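Local coordinates for putative acid phosphatase WZB (Escherichia coli, PDB 2WMY), which probably catalyses the removal of phosphate from phosphotyrosine residues of proteins, as a member of the low molecular weight protein tyrosine phosphatase family, at residues A41-L46 and Y90-Q95; E53-V58 and L64-H69; E94-S97 and E102-G105; T107-F110 and S116-I119; H112-K117 and Y134-Q139. The protein carries 1 engineered substitution. All coordinates share one frame; numbering follows the deposited sequence.

Contact 1 of 5, residues A41-L46 and Y90-Q95; sequences AGVGAL and YSHLEQ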
# COMPACT_ATOMS: atom_id res chain seq x y z
N ALA A 41 -0.00 3.21 -5.67
CA ALA A 41 -0.79 3.11 -6.90
C ALA A 41 -1.60 1.82 -6.90
O ALA A 41 -1.46 0.98 -6.00
CB ALA A 41 0.12 3.16 -8.12
N GLY A 42 -2.45 1.65 -7.90
CA GLY A 42 -3.37 0.53 -7.91
C GLY A 42 -3.48 -0.14 -9.26
O GLY A 42 -3.54 0.52 -10.30
N VAL A 43 -3.52 -1.47 -9.24
CA VAL A 43 -3.62 -2.22 -10.49
C VAL A 43 -5.01 -2.06 -11.12
O VAL A 43 -5.19 -2.35 -12.30
CB VAL A 43 -3.27 -3.70 -10.31
CG1 VAL A 43 -1.81 -3.86 -9.90
CG2 VAL A 43 -4.20 -4.34 -9.28
N GLY A 44 -5.98 -1.58 -10.34
CA GLY A 44 -7.31 -1.27 -10.86
C GLY A 44 -7.76 0.09 -10.35
O GLY A 44 -8.88 0.25 -9.86
N ALA A 45 -6.89 1.07 -10.48
CA ALA A 45 -7.04 2.31 -9.74
C ALA A 45 -8.24 3.14 -10.17
O ALA A 45 -8.61 3.15 -11.35
CB ALA A 45 -5.77 3.15 -9.82
N LEU A 46 -8.84 3.82 -9.21
CA LEU A 46 -9.85 4.84 -9.50
C LEU A 46 -9.11 6.17 -9.63
O LEU A 46 -8.94 6.90 -8.65
CB LEU A 46 -10.92 4.88 -8.41
CG LEU A 46 -11.76 3.60 -8.22
CD1 LEU A 46 -12.82 3.80 -7.15
CD2 LEU A 46 -12.41 3.16 -9.53
N TYR A 90 -1.68 -11.74 -2.81
CA TYR A 90 -1.02 -12.73 -3.64
C TYR A 90 -1.41 -12.51 -5.10
O TYR A 90 -0.54 -12.48 -5.97
CB TYR A 90 -1.40 -14.15 -3.19
CG TYR A 90 -0.68 -14.59 -1.93
CD1 TYR A 90 0.67 -14.92 -1.96
CD2 TYR A 90 -1.36 -14.68 -0.72
CE1 TYR A 90 1.33 -15.32 -0.80
CE2 TYR A 90 -0.71 -15.08 0.43
CZ TYR A 90 0.63 -15.40 0.39
OH TYR A 90 1.27 -15.80 1.54
N SER A 91 -2.70 -12.33 -5.36
CA SER A 91 -3.17 -12.11 -6.72
C SER A 91 -2.46 -10.92 -7.39
O SER A 91 -2.29 -10.89 -8.60
CB SER A 91 -4.68 -11.91 -6.75
OG SER A 91 -5.06 -10.85 -5.90
N HIS A 92 -2.05 -9.94 -6.59
CA HIS A 92 -1.32 -8.79 -7.09
C HIS A 92 0.06 -9.15 -7.63
O HIS A 92 0.56 -8.51 -8.56
CB HIS A 92 -1.16 -7.72 -6.01
CG HIS A 92 -2.42 -6.98 -5.70
ND1 HIS A 92 -2.73 -6.53 -4.44
CD2 HIS A 92 -3.45 -6.60 -6.50
CE1 HIS A 92 -3.89 -5.90 -4.46
NE2 HIS A 92 -4.35 -5.93 -5.70
N LEU A 93 0.68 -10.17 -7.04
CA LEU A 93 2.00 -10.62 -7.49
C LEU A 93 1.97 -11.05 -8.95
O LEU A 93 2.87 -10.73 -9.72
CB LEU A 93 2.52 -11.77 -6.62
CG LEU A 93 2.77 -11.40 -5.16
CD1 LEU A 93 3.19 -12.63 -4.37
CD2 LEU A 93 3.81 -10.28 -5.05
N GLU A 94 0.91 -11.76 -9.33
CA GLU A 94 0.78 -12.22 -10.70
C GLU A 94 0.41 -11.08 -11.65
O GLU A 94 0.72 -11.13 -12.84
CB GLU A 94 -0.24 -13.35 -10.81
CG GLU A 94 0.16 -14.39 -11.84
CD GLU A 94 1.63 -14.80 -11.72
OE1 GLU A 94 2.07 -15.11 -10.59
OE2 GLU A 94 2.33 -14.81 -12.75
N GLN A 95 -0.23 -10.04 -11.12
CA GLN A 95 -0.57 -8.88 -11.93
C GLN A 95 0.67 -8.03 -12.20
O GLN A 95 0.79 -7.44 -13.28
CB GLN A 95 -1.67 -8.05 -11.26
CG GLN A 95 -3.06 -8.65 -11.42
CD GLN A 95 -4.07 -8.01 -10.50
OE1 GLN A 95 -3.89 -8.00 -9.28
NE2 GLN A 95 -5.15 -7.48 -11.07
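The imidazole of His-92 and the amide of Gln-95 are the two flat groups that receive Val-43, and a single methyl, CG2, serves both. It approaches the imidazole at a slant, 3.7 Å from CD2 of His-92, and reaches the amide across the direction of the Gln-95 side chain, 3.9 Å from CD of Gln-95. This is a loop-to-helix contact of the parallel alpha/beta fold: Val-43 follows edge strand 37-42, whereas helix 90-99 follows strand 84-87 of the same sheet. The methyl takes the crowded position between the backbone N and the carbonyl carbon of Val-43, and from there it points into the angle between the two helix side chains, one helical turn apart. Gln-95 reaches out with an extended chain. The imidazole is fixed by partners elsewhere, since ND1 bonds to Glu-89 N and NE2 to Thr-16 OG1. Thr-16 adjoins Cys-15, the predicted nucleophile, whose backbone also bonds to that of Val-43. His-92 thus lies in the second shell of the phosphate-binding loop, with one nitrogen tied to that loop. Near NE2, the Val-43 methyl adds an apolar touch: CG2 of Val-43 stands 3.9 Å from NE2 of His-92.

Contact 2 of 5, residues E53-V58 and L64-H69; sequences ESAIRV and LCLKGH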
# COMPACT_ATOMS: atom_id res chain seq x y z
N GLU A 53 -14.00 7.13 1.76
CA GLU A 53 -14.54 7.72 2.99
C GLU A 53 -14.29 6.86 4.23
O GLU A 53 -13.91 7.37 5.29
CB GLU A 53 -16.04 8.00 2.82
CG GLU A 53 -16.65 8.84 3.92
CD GLU A 53 -17.93 9.52 3.46
OE1 GLU A 53 -17.92 10.09 2.34
OE2 GLU A 53 -18.93 9.49 4.21
N SER A 54 -14.52 5.55 4.11
CA SER A 54 -14.28 4.64 5.22
C SER A 54 -12.79 4.52 5.55
O SER A 54 -12.41 4.33 6.71
CB SER A 54 -14.88 3.26 4.93
OG SER A 54 -16.30 3.33 4.90
N ALA A 55 -11.95 4.65 4.52
CA ALA A 55 -10.50 4.63 4.72
C ALA A 55 -10.07 5.85 5.52
O ALA A 55 -9.24 5.76 6.42
CB ALA A 55 -9.78 4.59 3.40
N ILE A 56 -10.64 7.01 5.18
CA ILE A 56 -10.38 8.24 5.91
C ILE A 56 -10.91 8.18 7.35
O ILE A 56 -10.28 8.68 8.27
CB ILE A 56 -10.99 9.47 5.20
CG1 ILE A 56 -10.36 9.63 3.82
CG2 ILE A 56 -10.78 10.73 6.03
CD1 ILE A 56 -11.02 10.67 2.97
N ARG A 57 -12.07 7.56 7.54
CA ARG A 57 -12.62 7.37 8.89
C ARG A 57 -11.66 6.58 9.78
O ARG A 57 -11.27 7.06 10.85
CB ARG A 57 -13.97 6.66 8.85
CG ARG A 57 -15.16 7.58 9.01
CD ARG A 57 -16.37 6.85 9.60
NE ARG A 57 -16.67 5.62 8.88
CZ ARG A 57 -17.25 5.58 7.68
NH1 ARG A 57 -17.59 6.71 7.07
NH2 ARG A 57 -17.48 4.42 7.10
N VAL A 58 -11.29 5.38 9.35
CA VAL A 58 -10.44 4.54 10.18
C VAL A 58 -9.08 5.18 10.40
O VAL A 58 -8.49 5.03 11.46
CB VAL A 58 -10.29 3.09 9.65
CG1 VAL A 58 -9.34 3.03 8.44
CG2 VAL A 58 -9.80 2.17 10.77
N LEU A 64 -4.17 9.14 11.85
CA LEU A 64 -3.43 9.11 10.59
C LEU A 64 -4.12 9.97 9.53
O LEU A 64 -5.33 9.88 9.34
CB LEU A 64 -3.27 7.67 10.09
CG LEU A 64 -2.44 7.55 8.81
CD1 LEU A 64 -0.98 8.00 9.04
CD2 LEU A 64 -2.51 6.14 8.23
N CYS A 65 -3.33 10.78 8.82
CA CYS A 65 -3.88 11.69 7.82
C CYS A 65 -3.69 11.19 6.38
O CYS A 65 -2.57 10.92 5.95
CB CYS A 65 -3.27 13.09 7.97
SG CYS A 65 -3.81 14.32 6.72
N LEU A 66 -4.80 11.08 5.66
CA LEU A 66 -4.80 10.65 4.26
C LEU A 66 -4.99 11.82 3.30
O LEU A 66 -5.16 11.63 2.09
CB LEU A 66 -5.91 9.62 4.04
CG LEU A 66 -5.52 8.14 4.05
CD1 LEU A 66 -4.51 7.82 5.13
CD2 LEU A 66 -6.77 7.27 4.18
N LYS A 67 -4.96 13.03 3.82
CA LYS A 67 -5.33 14.18 3.01
C LYS A 67 -4.35 14.45 1.88
O LYS A 67 -3.15 14.26 2.02
CB LYS A 67 -5.55 15.41 3.89
CG LYS A 67 -6.82 15.32 4.74
CD LYS A 67 -6.94 16.48 5.71
CE LYS A 67 -8.31 16.51 6.35
NZ LYS A 67 -8.67 17.87 6.85
N GLY A 68 -4.89 14.88 0.74
CA GLY A 68 -4.07 15.17 -0.42
C GLY A 68 -3.92 13.98 -1.35
O GLY A 68 -3.29 14.09 -2.40
N HIS A 69 -4.50 12.85 -0.97
CA HIS A 69 -4.31 11.64 -1.75
C HIS A 69 -5.05 11.70 -3.08
O HIS A 69 -6.10 12.31 -3.19
CB HIS A 69 -4.77 10.40 -0.99
CG HIS A 69 -4.74 9.16 -1.83
ND1 HIS A 69 -3.57 8.48 -2.10
CD2 HIS A 69 -5.72 8.49 -2.48
CE1 HIS A 69 -3.84 7.44 -2.87
NE2 HIS A 69 -5.14 7.43 -3.11
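Leu-66 supplies the apolar part of this contact almost alone, through one methyl directed at helix 53-61. Its CD2 sits 4.1 Å from CB of Ala-55 and 4.3 Å from CG1 of Ile-56, and it also lies against the helix backbone, 3.7 Å from the carbonyl O of Ala-55. A chi1 of -98°, off a staggered value, and a chi2 of 40° set CD2 against the helix. Ile-24 of helix 21-32, together with Ala-51 and Ala-59, surrounds the same leucine, which is buried.

Hydrogen bonds act within each segment, and none runs between them. In 64-69, the N-H of Lys-67 points to the thiol sulfur of Cys-65, 3.4 Å from N to SG and fairly straight at 158°. A type II turn then runs from Leu-66 to His-69; Gly-68 occupies its third position with a positive phi, and the closing bond from His-69 N to Leu-66 O is weak. Arg-27 of helix 21-32 holds the loop by its NH1, which binds the carbonyl O of Lys-67, while NE2 of His-69 bonds to the carbonyl O of Asn-18.

Arg-57 of the helix takes no part in the contact with the loop. Its guanidinium has CA of Ser-54 above one face, toward its rim, and forms a salt bridge with Asp-127 at the start of helix 127-147.

Taken together, this is a helix and the loop that returns along it, pinned together by one leucine of the loop, on the flank of the alpha/beta fold of low molecular weight tyrosine phosphatases.

Contact 3 of 5, residues E94-S97 and E102-G105; sequences EQIS and EARG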
# COMPACT_ATOMS: atom_id res chain seq x y z
N GLU A 94 0.91 -11.76 -9.33
CA GLU A 94 0.78 -12.22 -10.70
C GLU A 94 0.41 -11.08 -11.65
O GLU A 94 0.72 -11.13 -12.84
CB GLU A 94 -0.24 -13.35 -10.81
CG GLU A 94 0.16 -14.39 -11.84
CD GLU A 94 1.63 -14.80 -11.72
OE1 GLU A 94 2.07 -15.11 -10.59
OE2 GLU A 94 2.33 -14.81 -12.75
N GLN A 95 -0.23 -10.04 -11.12
CA GLN A 95 -0.57 -8.88 -11.93
C GLN A 95 0.67 -8.03 -12.20
O GLN A 95 0.79 -7.44 -13.28
CB GLN A 95 -1.67 -8.05 -11.26
CG GLN A 95 -3.06 -8.65 -11.42
CD GLN A 95 -4.07 -8.01 -10.50
OE1 GLN A 95 -3.89 -8.00 -9.28
NE2 GLN A 95 -5.15 -7.48 -11.07
N ILE A 96 1.58 -7.98 -11.24
CA ILE A 96 2.87 -7.33 -11.45
C ILE A 96 3.71 -8.09 -12.50
O ILE A 96 4.29 -7.48 -13.39
CB ILE A 96 3.68 -7.21 -10.15
CG1 ILE A 96 2.89 -6.46 -9.08
CG2 ILE A 96 5.00 -6.49 -10.42
CD1 ILE A 96 2.54 -5.05 -9.46
N SER A 97 3.76 -9.41 -12.39
CA SER A 97 4.50 -10.20 -13.38
C SER A 97 3.96 -9.94 -14.78
O SER A 97 4.71 -9.86 -15.75
CB SER A 97 4.42 -11.69 -13.06
OG SER A 97 5.11 -11.99 -11.86
N GLU A 102 9.73 -6.84 -15.35
CA GLU A 102 11.06 -6.46 -14.86
C GLU A 102 11.02 -5.94 -13.44
O GLU A 102 12.06 -5.67 -12.85
CB GLU A 102 11.72 -5.42 -15.78
CG GLU A 102 12.59 -6.01 -16.88
CD GLU A 102 12.04 -5.80 -18.28
OE1 GLU A 102 10.89 -5.32 -18.40
OE2 GLU A 102 12.76 -6.10 -19.26
N ALA A 103 9.82 -5.80 -12.88
CA ALA A 103 9.65 -5.28 -11.53
C ALA A 103 9.38 -6.39 -10.52
O ALA A 103 9.50 -6.20 -9.31
CB ALA A 103 8.53 -4.25 -11.50
N ARG A 104 9.01 -7.57 -11.03
CA ARG A 104 8.66 -8.70 -10.19
C ARG A 104 9.77 -9.07 -9.20
O ARG A 104 9.49 -9.53 -8.09
CB ARG A 104 8.29 -9.91 -11.05
CG ARG A 104 7.81 -11.12 -10.27
CD ARG A 104 6.68 -10.75 -9.31
NE ARG A 104 6.15 -11.93 -8.62
CZ ARG A 104 6.57 -12.37 -7.43
NH1 ARG A 104 7.52 -11.72 -6.78
NH2 ARG A 104 6.03 -13.46 -6.90
N GLY A 105 11.02 -8.85 -9.62
CA GLY A 105 12.17 -9.20 -8.81
C GLY A 105 12.41 -8.31 -7.60
O GLY A 105 13.26 -8.60 -6.75
O HOH W 1 4.47 -14.03 -9.48
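In the beta-alpha-beta crossover that joins strand 84-87 to strand 107-109, Ser-97 of helix 90-99 meets Arg-104 of the loop by which the chain returns to the sheet. The serine hydroxyl lies alongside the arginine stem, with OG of Ser-97 only 3.2 Å from CD of Arg-104. Arg-104 gets there by a bend: CG is anti to the backbone N (chi1 -176°), and the turn at chi2 (52°) then brings the stem back along the helix. At the far end of the stem, the hydroxyl stands at the edge of the guanidinium, near its plane. The same hydroxyl makes a weak hydrogen bond with Leu-93 O one turn earlier in the helix.

Deeper in, the contact turns apolar. CG2 of Ile-96 faces CB of Ala-103 at 4.3 Å, and these two buried side chains also touch strand 84-87, Ile-96 on Val-87 and Ala-103 on Leu-85.

On the outer side, a water joins the segments. OE1 of Glu-94 and NE of Arg-104 are 5.5 Å apart, too far to touch, although their opposite charges probably still attract. Ser-97 OG is a third hydrogen-bond partner of this water, at 3.2 Å. The water lies in the guanidinium plane, accepting from NE of Arg-104 at 2.8 Å and donating to OE1 of Glu-94 at 2.9 Å.

Contact 4 of 5, residues T107-F110 and S116-I119; sequences TMLF and SKEI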
# COMPACT_ATOMS: atom_id res chain seq x y z
N THR A 107 9.51 -7.01 -5.97
CA THR A 107 8.18 -6.94 -5.40
C THR A 107 8.02 -7.94 -4.25
O THR A 107 8.43 -9.09 -4.36
CB THR A 107 7.11 -7.21 -6.46
OG1 THR A 107 7.25 -6.28 -7.54
CG2 THR A 107 5.71 -7.07 -5.87
N MET A 108 7.43 -7.48 -3.16
CA MET A 108 7.07 -8.37 -2.06
C MET A 108 5.72 -7.95 -1.47
O MET A 108 5.22 -6.86 -1.75
CB MET A 108 8.16 -8.36 -0.98
CG MET A 108 9.51 -8.91 -1.48
SD MET A 108 10.84 -8.66 -0.28
CE MET A 108 10.36 -9.81 1.02
N LEU A 109 5.11 -8.84 -0.70
CA LEU A 109 3.85 -8.53 -0.05
C LEU A 109 4.05 -7.47 1.03
O LEU A 109 5.09 -7.44 1.70
CB LEU A 109 3.25 -9.79 0.55
CG LEU A 109 2.85 -10.77 -0.56
CD1 LEU A 109 2.65 -12.18 -0.00
CD2 LEU A 109 1.60 -10.26 -1.26
N PHE A 110 3.07 -6.60 1.20
CA PHE A 110 3.09 -5.62 2.26
C PHE A 110 3.14 -6.30 3.62
O PHE A 110 3.86 -5.87 4.52
CB PHE A 110 1.87 -4.70 2.17
CG PHE A 110 2.04 -3.42 2.92
CD1 PHE A 110 2.55 -2.30 2.29
CD2 PHE A 110 1.71 -3.34 4.26
CE1 PHE A 110 2.73 -1.12 2.97
CE2 PHE A 110 1.88 -2.16 4.95
CZ PHE A 110 2.39 -1.05 4.31
N SER A 116 0.09 -14.36 8.81
CA SER A 116 -0.68 -14.38 7.57
C SER A 116 -0.29 -13.13 6.79
O SER A 116 -0.29 -12.03 7.33
CB SER A 116 -2.18 -14.41 7.86
OG SER A 116 -2.91 -14.50 6.65
N LYS A 117 0.04 -13.29 5.51
CA LYS A 117 0.71 -12.23 4.77
C LYS A 117 -0.20 -11.34 3.93
O LYS A 117 0.18 -10.24 3.56
CB LYS A 117 1.81 -12.82 3.88
CG LYS A 117 2.78 -13.72 4.61
CD LYS A 117 4.04 -13.97 3.80
CE LYS A 117 4.87 -15.07 4.44
NZ LYS A 117 4.74 -15.07 5.94
N GLU A 118 -1.40 -11.82 3.62
CA GLU A 118 -2.25 -11.06 2.72
C GLU A 118 -3.08 -10.00 3.46
O GLU A 118 -3.66 -10.27 4.51
CB GLU A 118 -3.16 -12.02 1.94
CG GLU A 118 -4.06 -11.33 0.95
CD GLU A 118 -4.42 -12.22 -0.22
OE1 GLU A 118 -5.62 -12.50 -0.41
OE2 GLU A 118 -3.50 -12.64 -0.95
N ILE A 119 -3.11 -8.79 2.91
CA ILE A 119 -3.99 -7.75 3.42
C ILE A 119 -5.30 -7.79 2.64
O ILE A 119 -5.33 -7.41 1.47
CB ILE A 119 -3.36 -6.35 3.28
CG1 ILE A 119 -1.88 -6.38 3.70
CG2 ILE A 119 -4.16 -5.31 4.05
CD1 ILE A 119 -1.66 -6.52 5.20
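Phe-110, Ile-119 and Leu-109 form the buried part of this contact, and the partly exposed Lys-117 and Glu-118 form its more open margin. In the buried part, CB of Phe-110 lies 4.4 Å from CG1 of Ile-119, and other elements close in on both residues. The Phe-110 side chain, whose chi1 of -161° turns the ring away from its own backbone N, touches Leu-137, Ala-140 and Ser-141 of helix 127-147, and Leu-86 and Met-88 touch Phe-110 too.

These segments stand at the end of one of the sheet's two edge strands, 107-109, and in the long loop that leads from it toward helix 127-147. In the low molecular weight phosphatase fold, this loop carries the acidic residue near the active site; here Asp-121, the predicted proton donor, comes two residues after Ile-119. The backbone of Ile-119 is anchored on its way there, its carbonyl O accepting a hydrogen bond from NH1 of Arg-21 and its main chain pairing with Met-88.

At the margin, CD1 of buried Leu-109 meets CB of Lys-117 at 4.0 Å, the two side chains crossing at about a right angle. Beyond CB the lysine chain leads off, bending at chi4, and its amine makes two weak hydrogen bonds within its own loop. Tyr-90 touches both Leu-109 and Lys-117. Glu-118, whose CB is directed away from the strand, sends its carboxylate to helix 90-99, where OE2 accepts from the backbone N of Tyr-90.

Contact 5 of 5, residues H112-K117 and Y134-Q139; sequences HWLDSK and YQLLEQ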
# COMPACT_ATOMS: atom_id res chain seq x y z
N HIS A 112 4.43 -9.18 4.31
CA HIS A 112 5.39 -10.28 4.21
C HIS A 112 5.83 -10.78 5.58
O HIS A 112 6.01 -11.97 5.77
CB HIS A 112 6.63 -9.88 3.40
CG HIS A 112 7.67 -10.95 3.35
ND1 HIS A 112 7.68 -11.93 2.38
CD2 HIS A 112 8.72 -11.21 4.16
CE1 HIS A 112 8.69 -12.75 2.59
NE2 HIS A 112 9.34 -12.34 3.67
N TRP A 113 5.98 -9.85 6.52
CA TRP A 113 6.51 -10.16 7.84
C TRP A 113 5.46 -10.58 8.86
O TRP A 113 5.78 -10.84 10.02
CB TRP A 113 7.32 -8.96 8.34
CG TRP A 113 8.40 -8.59 7.38
CD1 TRP A 113 8.48 -7.45 6.63
CD2 TRP A 113 9.54 -9.38 7.03
NE1 TRP A 113 9.60 -7.48 5.84
CE2 TRP A 113 10.27 -8.66 6.07
CE3 TRP A 113 10.01 -10.63 7.44
CZ2 TRP A 113 11.46 -9.14 5.52
CZ3 TRP A 113 11.19 -11.12 6.88
CH2 TRP A 113 11.90 -10.37 5.93
N LEU A 114 4.21 -10.67 8.42
CA LEU A 114 3.12 -11.11 9.29
C LEU A 114 2.89 -12.61 9.12
O LEU A 114 3.18 -13.17 8.06
CB LEU A 114 1.83 -10.34 8.96
CG LEU A 114 1.94 -8.82 9.09
CD1 LEU A 114 0.59 -8.16 8.84
CD2 LEU A 114 2.48 -8.46 10.46
N ASP A 115 2.37 -13.25 10.16
CA ASP A 115 2.10 -14.69 10.12
C ASP A 115 1.23 -15.04 8.92
O ASP A 115 1.58 -15.90 8.11
CB ASP A 115 1.45 -15.17 11.42
CG ASP A 115 2.45 -15.27 12.57
OD1 ASP A 115 3.67 -15.40 12.30
OD2 ASP A 115 2.01 -15.22 13.74
N SER A 116 0.09 -14.36 8.81
CA SER A 116 -0.68 -14.38 7.57
C SER A 116 -0.29 -13.13 6.79
O SER A 116 -0.29 -12.03 7.33
CB SER A 116 -2.18 -14.41 7.86
OG SER A 116 -2.91 -14.50 6.65
N LYS A 117 0.04 -13.29 5.51
CA LYS A 117 0.71 -12.23 4.77
C LYS A 117 -0.20 -11.34 3.93
O LYS A 117 0.18 -10.24 3.56
CB LYS A 117 1.81 -12.82 3.88
CG LYS A 117 2.78 -13.72 4.61
CD LYS A 117 4.04 -13.97 3.80
CE LYS A 117 4.87 -15.07 4.44
NZ LYS A 117 4.74 -15.07 5.94
N TYR A 134 -6.83 -1.82 8.91
CA TYR A 134 -5.92 -0.80 9.44
C TYR A 134 -4.86 -1.40 10.37
O TYR A 134 -3.66 -1.11 10.24
CB TYR A 134 -6.66 0.30 10.19
CG TYR A 134 -5.72 1.41 10.62
CD1 TYR A 134 -5.46 2.49 9.77
CD2 TYR A 134 -5.06 1.36 11.84
CE1 TYR A 134 -4.59 3.50 10.15
CE2 TYR A 134 -4.19 2.37 12.22
CZ TYR A 134 -3.96 3.44 11.37
OH TYR A 134 -3.09 4.45 11.73
N GLN A 135 -5.31 -2.23 11.31
CA GLN A 135 -4.38 -2.84 12.25
C GLN A 135 -3.35 -3.70 11.53
O GLN A 135 -2.17 -3.66 11.86
CB GLN A 135 -5.12 -3.67 13.31
CG GLN A 135 -4.16 -4.38 14.26
CD GLN A 135 -4.87 -5.27 15.26
OE1 GLN A 135 -5.81 -4.85 15.93
NE2 GLN A 135 -4.41 -6.51 15.37
N LEU A 136 -3.79 -4.48 10.56
CA LEU A 136 -2.88 -5.31 9.78
C LEU A 136 -1.85 -4.47 9.04
O LEU A 136 -0.67 -4.81 9.03
CB LEU A 136 -3.66 -6.18 8.80
CG LEU A 136 -4.44 -7.37 9.36
CD1 LEU A 136 -5.30 -7.98 8.26
CD2 LEU A 136 -3.51 -8.42 9.99
N LEU A 137 -2.29 -3.39 8.42
CA LEU A 137 -1.38 -2.50 7.70
C LEU A 137 -0.38 -1.86 8.66
O LEU A 137 0.79 -1.66 8.32
CB LEU A 137 -2.16 -1.41 6.96
CG LEU A 137 -2.77 -1.85 5.62
CD1 LEU A 137 -3.56 -0.72 4.99
CD2 LEU A 137 -1.69 -2.32 4.66
N GLU A 138 -0.85 -1.56 9.86
CA GLU A 138 -0.02 -0.89 10.84
C GLU A 138 1.06 -1.83 11.35
O GLU A 138 2.23 -1.46 11.44
CB GLU A 138 -0.87 -0.36 12.01
CG GLU A 138 -0.06 0.31 13.10
CD GLU A 138 -0.91 1.14 14.04
OE1 GLU A 138 -1.98 0.66 14.48
OE2 GLU A 138 -0.51 2.28 14.34
N GLN A 139 0.66 -3.06 11.69
CA GLN A 139 1.59 -4.07 12.16
C GLN A 139 2.59 -4.45 11.07
O GLN A 139 3.78 -4.59 11.32
CB GLN A 139 0.82 -5.32 12.65
CG GLN A 139 1.70 -6.43 13.18
CD GLN A 139 0.90 -7.60 13.73
OE1 GLN A 139 0.04 -8.16 13.05
NE2 GLN A 139 1.20 -7.99 14.96
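The amine of Lys-117 is shared by two carbonyls of its own loop, and the same loop presents Leu-114 to Leu-136 and Gln-139 of helix 127-147. Both bonds are weak: NZ of Lys-117 lies 3.2 Å from O of Leu-114 and 3.4 Å from O of His-112. Leu-114 divides its two methyls between neighbouring turns of the helix. CD1 lies 3.6 Å from the carbonyl O of Leu-136 and 4.3 Å from CD2 of Leu-136. CD2 rests alongside the stem of Gln-139, 3.5 Å from CG of Gln-139. That glutamine, held trans at chi1 (-179°) and extended beyond, runs past the leucine at a slant.

Next to this, the imidazole of His-112 turns an edge to the indole of Trp-113, its CD2 3.3 Å above the indole plane. Trp-113 is fastened to the last turns of the same helix by an edge-to-face contact with Trp-144 and a cation-pi contact with Lys-147, while its carbonyl O bonds to Arg-143. No hydrogen bond joins segments 112-117 and 134-139, so this junction rests on van der Waals contact of leucine methyls with side-chain carbons and with oxygens.

How the contacts relate
Contacts 2 and 4 are buried; contacts 1, 3 and 5 are only partly so, and contact 3 lies farthest from the chain's centre. Contacts 1 and 3 use overlapping parts of helix 90-99, one reaching toward the phosphate-binding loop and the other toward the return to strand 107-109, while Tyr-90 links that helix to contact 4. Contacts 4 and 5 share Ser-116 and Lys-117, and Leu-137 packs on both Phe-110 and Ile-119. Tyr-134 joins contact 5 to contact 2. Chemistry follows place: apolar packing dominates contacts 2, 4 and 5, contact 1 sets a methyl against polar flat groups, and contact 3 alone is bridged by water.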